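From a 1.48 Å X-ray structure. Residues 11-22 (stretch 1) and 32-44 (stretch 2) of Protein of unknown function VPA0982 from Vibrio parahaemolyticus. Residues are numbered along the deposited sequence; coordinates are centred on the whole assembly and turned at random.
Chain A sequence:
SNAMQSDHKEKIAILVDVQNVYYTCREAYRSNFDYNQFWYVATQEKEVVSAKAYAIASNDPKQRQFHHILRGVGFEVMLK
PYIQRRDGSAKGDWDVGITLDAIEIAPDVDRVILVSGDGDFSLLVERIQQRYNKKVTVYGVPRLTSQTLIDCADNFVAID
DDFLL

Stretch 1 (11-22) KIAILVDVQNVY
Stretch 2 32-44: NFDYNQFWYVATQ

Residues 11-17 form a β-strand that passes directly into a helix at V18, with D17 at its N-cap position; stretch 2 runs as loop through N32-D34 and then as helix 35-42. Strand and helix axes approach to 11.5 Å at 159°, so strand 11-17 and helix 35-42 run nearly antiparallel, and the CA register descends accordingly: I12 nearest T43 (8.1 Å, CA to CA), V16 near Y35 (10.0 Å, CA to CA). D34 (chi1 t) is the N-cap of helix 35-42, its OD1 accepting from Q37 N at 3.1 Å.

Strand alternation selects the contacting residues: I12, I14 and V16 point toward the helix, while L15 and D17 point away. I12 (p, t; phi/psi -127/151) brings CD1 to 3.7 Å from A42 O. I14 (m, t; -115/134) sets CG2 3.8 Å from F38 CE2, near the plane of that ring and so at its edge. T43 (chi1 p) turns its hydroxyl back toward the preceding turn, OG1 donating to W39 O at 2.7 Å, while its methyl CG2 lies 4.0 Å from I14 CD1 and 4.3 Å from I12 CD1. V16 (t; -107/124) reaches two rings: CG1 is 3.9 Å from Y35 CE1, at the ring edge, and CG2 is 4.5 Å from F38 CE2. F38 has chi1 t, Y35 chi1 m.

In the helix (V18 phi/psi -59/-39), V18 CG2 lies 3.8 Å from Y35 OH. Water 1 links the same pair, donating to V18 O at 3.2 Å and lying 2.5 Å from Y35 OH. One turn on, V21 (t) packs CG1 3.5 Å from F33 CB. Y22 (t) places CE1 3.8 Å from N32 OD1, and water 2 lies 2.8 Å from Y22 O and 2.9 Å from N32 OD1. No direct hydrogen bond crosses the 457 Å² contact, which is chiefly apolar packing.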

ATOM      1  N   LYS A  11     -18.077  15.721   6.613  1.00 13.18           N
ATOM      2  CA  LYS A  11     -17.670  15.277   5.282  1.00 12.91           C
ATOM      3  C   LYS A  11     -16.951  13.938   5.409  1.00 12.01           C
ATOM      4  O   LYS A  11     -16.032  13.807   6.218  1.00 11.63           O
ATOM      5  CB  LYS A  11     -16.721  16.307   4.663  1.00 13.76           C
ATOM      6  CG  LYS A  11     -17.436  17.558   4.121  1.00 14.49           C
ATOM      7  CD  LYS A  11     -16.409  18.576   3.569  1.00 17.31           C
ATOM      8  CE  LYS A  11     -17.115  19.719   2.861  1.00 23.63           C
ATOM      9  NZ  LYS A  11     -16.148  20.727   2.323  1.00 28.16           N
ATOM     10  N   ILE A  12     -17.350  12.955   4.602  1.00 11.65           N
ATOM     11  CA  ILE A  12     -16.756  11.625   4.667  1.00 11.85           C
ATOM     12  C   ILE A  12     -16.259  11.152   3.307  1.00 10.80           C
ATOM     13  O   ILE A  12     -16.771  11.543   2.250  1.00 11.55           O
ATOM     14  CB  ILE A  12     -17.724  10.569   5.252  1.00 12.19           C
ATOM     15  CG1 ILE A  12     -18.916  10.311   4.323  1.00 12.13           C
ATOM     16  CG2 ILE A  12     -18.158  10.988   6.656  1.00 12.00           C
ATOM     17  CD1 ILE A  12     -19.816   9.159   4.789  1.00 11.82           C
ATOM     18  N   ALA A  13     -15.229  10.310   3.363  1.00 10.42           N
ATOM     19  CA  ALA A  13     -14.810   9.512   2.210  1.00 10.78           C
ATOM     20  C   ALA A  13     -14.943   8.062   2.603  1.00 10.91           C
ATOM     21  O   ALA A  13     -14.534   7.703   3.704  1.00 12.54           O
ATOM     22  CB  ALA A  13     -13.366   9.795   1.862  1.00 11.77           C
ATOM     23  N   ILE A  14     -15.468   7.241   1.695  1.00 10.79           N
ATOM     24  CA  ILE A  14     -15.597   5.810   1.969  1.00 10.37           C
ATOM     25  C   ILE A  14     -14.688   5.062   0.997  1.00 10.78           C
ATOM     26  O   ILE A  14     -14.687   5.364  -0.196  1.00 11.21           O
ATOM     27  CB  ILE A  14     -17.058   5.329   1.784  1.00 10.69           C
ATOM     28  CG1 ILE A  14     -18.015   6.079   2.715  1.00 12.36           C
ATOM     29  CG2 ILE A  14     -17.136   3.806   2.038  1.00 12.91           C
ATOM     30  CD1 ILE A  14     -19.473   5.857   2.403  1.00 13.99           C
ATOM     31  N   LEU A  15     -13.922   4.100   1.521  1.00  9.93           N
ATOM     32  CA  LEU A  15     -13.103   3.206   0.689  1.00 10.29           C
ATOM     33  C   LEU A  15     -13.410   1.782   1.122  1.00 10.39           C
ATOM     34  O   LEU A  15     -13.194   1.434   2.291  1.00 11.13           O
ATOM     35  CB  LEU A  15     -11.608   3.466   0.860  1.00 10.75           C
ATOM     36  CG  LEU A  15     -11.093   4.824   0.356  1.00 10.54           C
ATOM     37  CD1 LEU A  15     -11.214   5.919   1.433  1.00 11.84           C
ATOM     38  CD2 LEU A  15      -9.646   4.667  -0.101  1.00 11.49           C
ATOM     39  N   VAL A  16     -13.936   0.983   0.191  1.00 10.98           N
ATOM     40  CA  VAL A  16     -14.254  -0.423   0.473  1.00 11.34           C
ATOM     41  C   VAL A  16     -13.278  -1.382  -0.190  1.00 11.80           C
ATOM     42  O   VAL A  16     -13.106  -1.359  -1.402  1.00 12.19           O
ATOM     43  CB  VAL A  16     -15.690  -0.789   0.029  1.00 12.15           C
ATOM     44  CG1 VAL A  16     -16.014  -2.212   0.480  1.00 13.09           C
ATOM     45  CG2 VAL A  16     -16.708   0.191   0.614  1.00 13.45           C
ATOM     46  N   ASP A  17     -12.664  -2.226   0.632  1.00 12.12           N
ATOM     47  CA  ASP A  17     -11.778  -3.280   0.150  1.00 13.23           C
ATOM     48  C   ASP A  17     -12.723  -4.462  -0.151  1.00 13.27           C
ATOM     49  O   ASP A  17     -12.971  -5.313   0.727  1.00 13.88           O
ATOM     50  CB  ASP A  17     -10.805  -3.574   1.297  1.00 13.98           C
ATOM     51  CG  ASP A  17      -9.721  -4.578   0.966  1.00 16.94           C
ATOM     52  OD1 ASP A  17      -9.684  -5.173  -0.124  1.00 18.49           O
ATOM     53  OD2 ASP A  17      -8.872  -4.768   1.872  1.00 17.75           O
ATOM     54  N   VAL A  18     -13.289  -4.490  -1.369  1.00 12.99           N
ATOM     55  CA  VAL A  18     -14.351  -5.448  -1.697  1.00 13.77           C
ATOM     56  C   VAL A  18     -13.886  -6.887  -1.514  1.00 14.56           C
ATOM     57  O   VAL A  18     -14.642  -7.703  -0.999  1.00 15.73           O
ATOM     58  CB  VAL A  18     -14.880  -5.209  -3.146  1.00 13.47           C
ATOM     59  CG1 VAL A  18     -15.800  -6.342  -3.614  1.00 14.69           C
ATOM     60  CG2 VAL A  18     -15.592  -3.844  -3.244  1.00 13.97           C
ATOM     61  N   GLN A  19     -12.644  -7.186  -1.889  1.00 15.25           N
ATOM     62  CA  GLN A  19     -12.145  -8.572  -1.739  1.00 16.29           C
ATOM     63  C   GLN A  19     -12.077  -8.982  -0.258  1.00 15.76           C
ATOM     64  O   GLN A  19     -12.464 -10.096   0.106  1.00 16.88           O
ATOM     65  CB  GLN A  19     -10.767  -8.736  -2.394  1.00 17.37           C
ATOM     66  CG  GLN A  19     -10.789  -8.669  -3.918  1.00 22.15           C
ATOM     67  CD  GLN A  19     -11.504  -9.863  -4.566  1.00 27.22           C
ATOM     68  OE1 GLN A  19     -12.692  -9.787  -4.889  1.00 30.54           O
ATOM     69  NE2 GLN A  19     -10.773 -10.969  -4.755  1.00 29.73           N
ATOM     70  N   ASN A  20     -11.583  -8.085   0.592  1.00 15.20           N
ATOM     71  CA  ASN A  20     -11.509  -8.386   2.024  1.00 14.30           C
ATOM     72  C   ASN A  20     -12.897  -8.610   2.636  1.00 14.57           C
ATOM     73  O   ASN A  20     -13.110  -9.586   3.371  1.00 15.01           O
ATOM     74  CB  ASN A  20     -10.737  -7.310   2.785  1.00 14.50           C
ATOM     75  CG  ASN A  20     -10.699  -7.567   4.278  1.00 14.18           C
ATOM     76  OD1 ASN A  20     -11.602  -7.168   5.012  1.00 15.69           O
ATOM     77  ND2 ASN A  20      -9.639  -8.217   4.744  1.00 16.76           N
ATOM     78  N   VAL A  21     -13.844  -7.735   2.295  1.00 14.22           N
ATOM     79  CA  VAL A  21     -15.221  -7.879   2.758  1.00 14.10           C
ATOM     80  C   VAL A  21     -15.799  -9.214   2.304  1.00 14.49           C
ATOM     81  O   VAL A  21     -16.394  -9.926   3.102  1.00 14.78           O
ATOM     82  CB  VAL A  21     -16.078  -6.700   2.262  1.00 14.65           C
ATOM     83  CG1 VAL A  21     -17.543  -6.927   2.573  1.00 15.45           C
ATOM     84  CG2 VAL A  21     -15.596  -5.419   2.928  1.00 15.38           C
ATOM     85  N   TYR A  22     -15.577  -9.553   1.038  1.00 14.36           N
ATOM     86  CA  TYR A  22     -16.139 -10.775   0.490  1.00 16.36           C
ATOM     87  C   TYR A  22     -15.605 -11.988   1.244  1.00 16.17           C
ATOM     88  O   TYR A  22     -16.376 -12.795   1.764  1.00 16.76           O
ATOM     89  CB  TYR A  22     -15.846 -10.904  -1.017  1.00 17.50           C
ATOM     90  CG  TYR A  22     -16.337 -12.235  -1.543  1.00 19.72           C
ATOM     91  CD1 TYR A  22     -17.698 -12.452  -1.783  1.00 20.39           C
ATOM     92  CD2 TYR A  22     -15.444 -13.286  -1.748  1.00 21.09           C
ATOM     93  CE1 TYR A  22     -18.159 -13.707  -2.246  1.00 21.85           C
ATOM     94  CE2 TYR A  22     -15.891 -14.540  -2.198  1.00 21.63           C
ATOM     95  CZ  TYR A  22     -17.242 -14.728  -2.441  1.00 21.21           C
ATOM     96  OH  TYR A  22     -17.710 -15.954  -2.897  1.00 23.71           O
ATOM     97  N   ASN A  32     -23.133 -12.821   2.454  1.00 22.80           N
ATOM     98  CA  ASN A  32     -22.608 -11.673   1.723  1.00 21.45           C
ATOM     99  C   ASN A  32     -22.959 -10.363   2.429  1.00 19.58           C
ATOM    100  O   ASN A  32     -23.971 -10.257   3.133  1.00 19.49           O
ATOM    101  CB  ASN A  32     -23.122 -11.637   0.271  1.00 22.19           C
ATOM    102  CG  ASN A  32     -22.474 -12.695  -0.635  1.00 24.81           C
ATOM    103  OD1 ASN A  32     -21.429 -13.281  -0.316  1.00 27.85           O
ATOM    104  ND2 ASN A  32     -23.097 -12.925  -1.783  1.00 26.28           N
ATOM    105  N   PHE A  33     -22.091  -9.378   2.233  1.00 17.63           N
ATOM    106  CA  PHE A  33     -22.278  -8.037   2.798  1.00 15.51           C
ATOM    107  C   PHE A  33     -23.434  -7.308   2.135  1.00 15.22           C
ATOM    108  O   PHE A  33     -23.578  -7.340   0.900  1.00 15.59           O
ATOM    109  CB  PHE A  33     -20.984  -7.270   2.551  1.00 14.91           C
ATOM    110  CG  PHE A  33     -20.855  -5.965   3.273  1.00 14.05           C
ATOM    111  CD1 PHE A  33     -20.743  -5.900   4.664  1.00 13.09           C
ATOM    112  CD2 PHE A  33     -20.749  -4.798   2.537  1.00 14.22           C
ATOM    113  CE1 PHE A  33     -20.553  -4.663   5.316  1.00 13.09           C
ATOM    114  CE2 PHE A  33     -20.561  -3.565   3.174  1.00 13.72           C
ATOM    115  CZ  PHE A  33     -20.458  -3.512   4.568  1.00 13.09           C
ATOM    116  N   ASP A  34     -24.251  -6.642   2.954  1.00 14.08           N
ATOM    117  CA  ASP A  34     -25.366  -5.843   2.449  1.00 13.81           C
ATOM    118  C   ASP A  34     -24.900  -4.409   2.194  1.00 13.33           C
ATOM    119  O   ASP A  34     -24.883  -3.567   3.098  1.00 13.81           O
ATOM    120  CB  ASP A  34     -26.537  -5.872   3.437  1.00 13.99           C
ATOM    121  CG  ASP A  34     -27.771  -5.180   2.907  1.00 15.20           C
ATOM    122  OD1 ASP A  34     -27.661  -4.431   1.893  1.00 15.38           O
ATOM    123  OD2 ASP A  34     -28.862  -5.394   3.508  1.00 16.67           O
ATOM    124  N   TYR A  35     -24.526  -4.136   0.950  1.00 13.45           N
ATOM    125  CA  TYR A  35     -23.993  -2.825   0.623  1.00 13.13           C
ATOM    126  C   TYR A  35     -25.040  -1.718   0.721  1.00 13.32           C
ATOM    127  O   TYR A  35     -24.693  -0.561   0.994  1.00 13.13           O
ATOM    128  CB  TYR A  35     -23.370  -2.836  -0.770  1.00 13.81           C
ATOM    129  CG  TYR A  35     -22.011  -3.474  -0.801  1.00 14.39           C
ATOM    130  CD1 TYR A  35     -20.869  -2.702  -0.609  1.00 14.77           C
ATOM    131  CD2 TYR A  35     -21.860  -4.841  -1.034  1.00 13.50           C
ATOM    132  CE1 TYR A  35     -19.591  -3.285  -0.643  1.00 15.40           C
ATOM    133  CE2 TYR A  35     -20.598  -5.433  -1.061  1.00 14.94           C
ATOM    134  CZ  TYR A  35     -19.473  -4.639  -0.866  1.00 15.49           C
ATOM    135  OH  TYR A  35     -18.223  -5.200  -0.898  1.00 17.99           O
ATOM    136  N   ASN A  36     -26.314  -2.048   0.496  1.00 12.87           N
ATOM    137  CA  ASN A  36     -27.355  -1.037   0.678  1.00 12.59           C
ATOM    138  C   ASN A  36     -27.516  -0.632   2.146  1.00 12.80           C
ATOM    139  O   ASN A  36     -27.654   0.548   2.452  1.00 12.92           O
ATOM    140  CB  ASN A  36     -28.693  -1.531   0.148  1.00 13.36           C
ATOM    141  CG  ASN A  36     -28.829  -1.362  -1.341  1.00 15.65           C
ATOM    142  OD1 ASN A  36     -28.837  -0.250  -1.853  1.00 19.17           O
ATOM    143  ND2 ASN A  36     -28.972  -2.483  -2.043  1.00 18.53           N
ATOM    144  N   GLN A  37     -27.480  -1.607   3.046  1.00 11.95           N
ATOM    145  CA  GLN A  37     -27.578  -1.308   4.480  1.00 12.15           C
ATOM    146  C   GLN A  37     -26.362  -0.504   4.924  1.00 11.96           C
ATOM    147  O   GLN A  37     -26.495   0.456   5.676  1.00 12.77           O
ATOM    148  CB  GLN A  37     -27.678  -2.607   5.305  1.00 12.48           C
ATOM    149  CG  GLN A  37     -28.115  -2.393   6.764  1.00 13.29           C
ATOM    150  CD  GLN A  37     -29.554  -1.898   6.856  1.00 12.80           C
ATOM    151  OE1 GLN A  37     -30.309  -1.948   5.871  1.00 14.43           O
ATOM    152  NE2 GLN A  37     -29.952  -1.442   8.038  1.00 14.07           N
ATOM    153  N   PHE A  38     -25.180  -0.937   4.485  1.00 12.11           N
ATOM    154  CA  PHE A  38     -23.976  -0.193   4.823  1.00 12.07           C
ATOM    155  C   PHE A  38     -24.074   1.263   4.343  1.00 11.85           C
ATOM    156  O   PHE A  38     -23.791   2.182   5.107  1.00 12.08           O
ATOM    157  CB  PHE A  38     -22.714  -0.863   4.257  1.00 12.55           C
ATOM    158  CG  PHE A  38     -21.509   0.035   4.326  1.00 11.83           C
ATOM    159  CD1 PHE A  38     -20.841   0.217   5.533  1.00 12.39           C
ATOM    160  CD2 PHE A  38     -21.080   0.716   3.200  1.00 13.34           C
ATOM    161  CE1 PHE A  38     -19.757   1.073   5.624  1.00 12.31           C
ATOM    162  CE2 PHE A  38     -19.998   1.599   3.282  1.00 12.64           C
ATOM    163  CZ  PHE A  38     -19.343   1.775   4.498  1.00 13.39           C
ATOM    164  N   TRP A  39     -24.428   1.483   3.069  1.00 12.00           N
ATOM    165  CA  TRP A  39     -24.520   2.871   2.564  1.00 12.27           C
ATOM    166  C   TRP A  39     -25.513   3.669   3.390  1.00 12.60           C
ATOM    167  O   TRP A  39     -25.246   4.813   3.811  1.00 13.28           O
ATOM    168  CB  TRP A  39     -24.945   2.878   1.091  1.00 13.45           C
ATOM    169  CG  TRP A  39     -24.957   4.238   0.504  1.00 13.75           C
ATOM    170  CD1 TRP A  39     -25.960   5.168   0.597  1.00 15.52           C
ATOM    171  CD2 TRP A  39     -23.912   4.851  -0.259  1.00 13.06           C
ATOM    172  NE1 TRP A  39     -25.596   6.322  -0.052  1.00 16.47           N
ATOM    173  CE2 TRP A  39     -24.347   6.152  -0.593  1.00 15.03           C
ATOM    174  CE3 TRP A  39     -22.652   4.422  -0.700  1.00 13.37           C
ATOM    175  CZ2 TRP A  39     -23.559   7.028  -1.344  1.00 15.13           C
ATOM    176  CZ3 TRP A  39     -21.875   5.297  -1.446  1.00 15.25           C
ATOM    177  CH2 TRP A  39     -22.334   6.583  -1.759  1.00 15.64           C
ATOM    178  N   TYR A  40     -26.680   3.066   3.608  1.00 12.67           N
ATOM    179  CA  TYR A  40     -27.726   3.718   4.375  1.00 13.18           C
ATOM    180  C   TYR A  40     -27.225   4.205   5.743  1.00 12.74           C
ATOM    181  O   TYR A  40     -27.425   5.360   6.105  1.00 14.08           O
ATOM    182  CB  TYR A  40     -28.902   2.738   4.527  1.00 13.33           C
ATOM    183  CG  TYR A  40     -29.866   2.999   5.673  1.00 13.80           C
ATOM    184  CD1 TYR A  40     -30.492   4.237   5.847  1.00 15.69           C
ATOM    185  CD2 TYR A  40     -30.173   1.969   6.564  1.00 15.05           C
ATOM    186  CE1 TYR A  40     -31.378   4.451   6.906  1.00 16.21           C
ATOM    187  CE2 TYR A  40     -31.067   2.165   7.601  1.00 16.01           C
ATOM    188  CZ  TYR A  40     -31.644   3.409   7.779  1.00 15.25           C
ATOM    189  OH  TYR A  40     -32.530   3.593   8.813  1.00 17.21           O
ATOM    190  N   VAL A  41     -26.590   3.320   6.500  1.00 12.81           N
ATOM    191  CA  VAL A  41     -26.154   3.660   7.837  1.00 12.70           C
ATOM    192  C   VAL A  41     -24.963   4.620   7.819  1.00 12.47           C
ATOM    193  O   VAL A  41     -24.976   5.657   8.520  1.00 13.25           O
ATOM    194  CB  VAL A  41     -25.836   2.397   8.645  1.00 13.35           C
ATOM    195  CG1 VAL A  41     -25.292   2.776   9.999  1.00 14.88           C
ATOM    196  CG2 VAL A  41     -27.096   1.571   8.800  1.00 14.00           C
ATOM    197  N   ALA A  42     -23.941   4.300   7.020  1.00 12.14           N
ATOM    198  CA  ALA A  42     -22.695   5.057   7.079  1.00 12.47           C
ATOM    199  C   ALA A  42     -22.862   6.500   6.624  1.00 13.24           C
ATOM    200  O   ALA A  42     -22.130   7.386   7.070  1.00 14.53           O
ATOM    201  CB  ALA A  42     -21.627   4.380   6.278  1.00 12.92           C
ATOM    202  N   THR A  43     -23.821   6.735   5.730  1.00 12.71           N
ATOM    203  CA  THR A  43     -24.001   8.075   5.150  1.00 13.07           C
ATOM    204  C   THR A  43     -25.054   8.941   5.842  1.00 14.22           C
ATOM    205  O   THR A  43     -25.262  10.077   5.410  1.00 14.46           O
ATOM    206  CB  THR A  43     -24.292   8.030   3.630  1.00 13.48           C
ATOM    207  OG1 THR A  43     -25.590   7.468   3.388  1.00 15.17           O
ATOM    208  CG2 THR A  43     -23.222   7.246   2.889  1.00 13.85           C
ATOM    209  N   GLN A  44     -25.709   8.426   6.891  1.00 15.26           N
ATOM    210  CA  GLN A  44     -26.774   9.190   7.573  1.00 16.41           C
ATOM    211  C   GLN A  44     -26.214  10.507   8.068  1.00 16.51           C
ATOM    212  O   GLN A  44     -25.291  10.502   8.869  1.00 15.76           O
ATOM    213  CB  GLN A  44     -27.286   8.438   8.802  1.00 17.16           C
ATOM    214  CG  GLN A  44     -28.079   7.171   8.512  1.00 18.00           C
ATOM    215  CD  GLN A  44     -28.543   6.442   9.768  1.00 18.12           C
ATOM    216  OE1 GLN A  44     -28.190   6.809  10.892  1.00 19.71           O
ATOM    217  NE2 GLN A  44     -29.312   5.367   9.582  1.00 18.49           N
TER
HETATM  218  O   HOH W   1     -17.857  -7.718  -0.978  1.00 22.91           O
HETATM  219  O   HOH W   2     -19.103 -12.393   1.186  1.00 21.32           O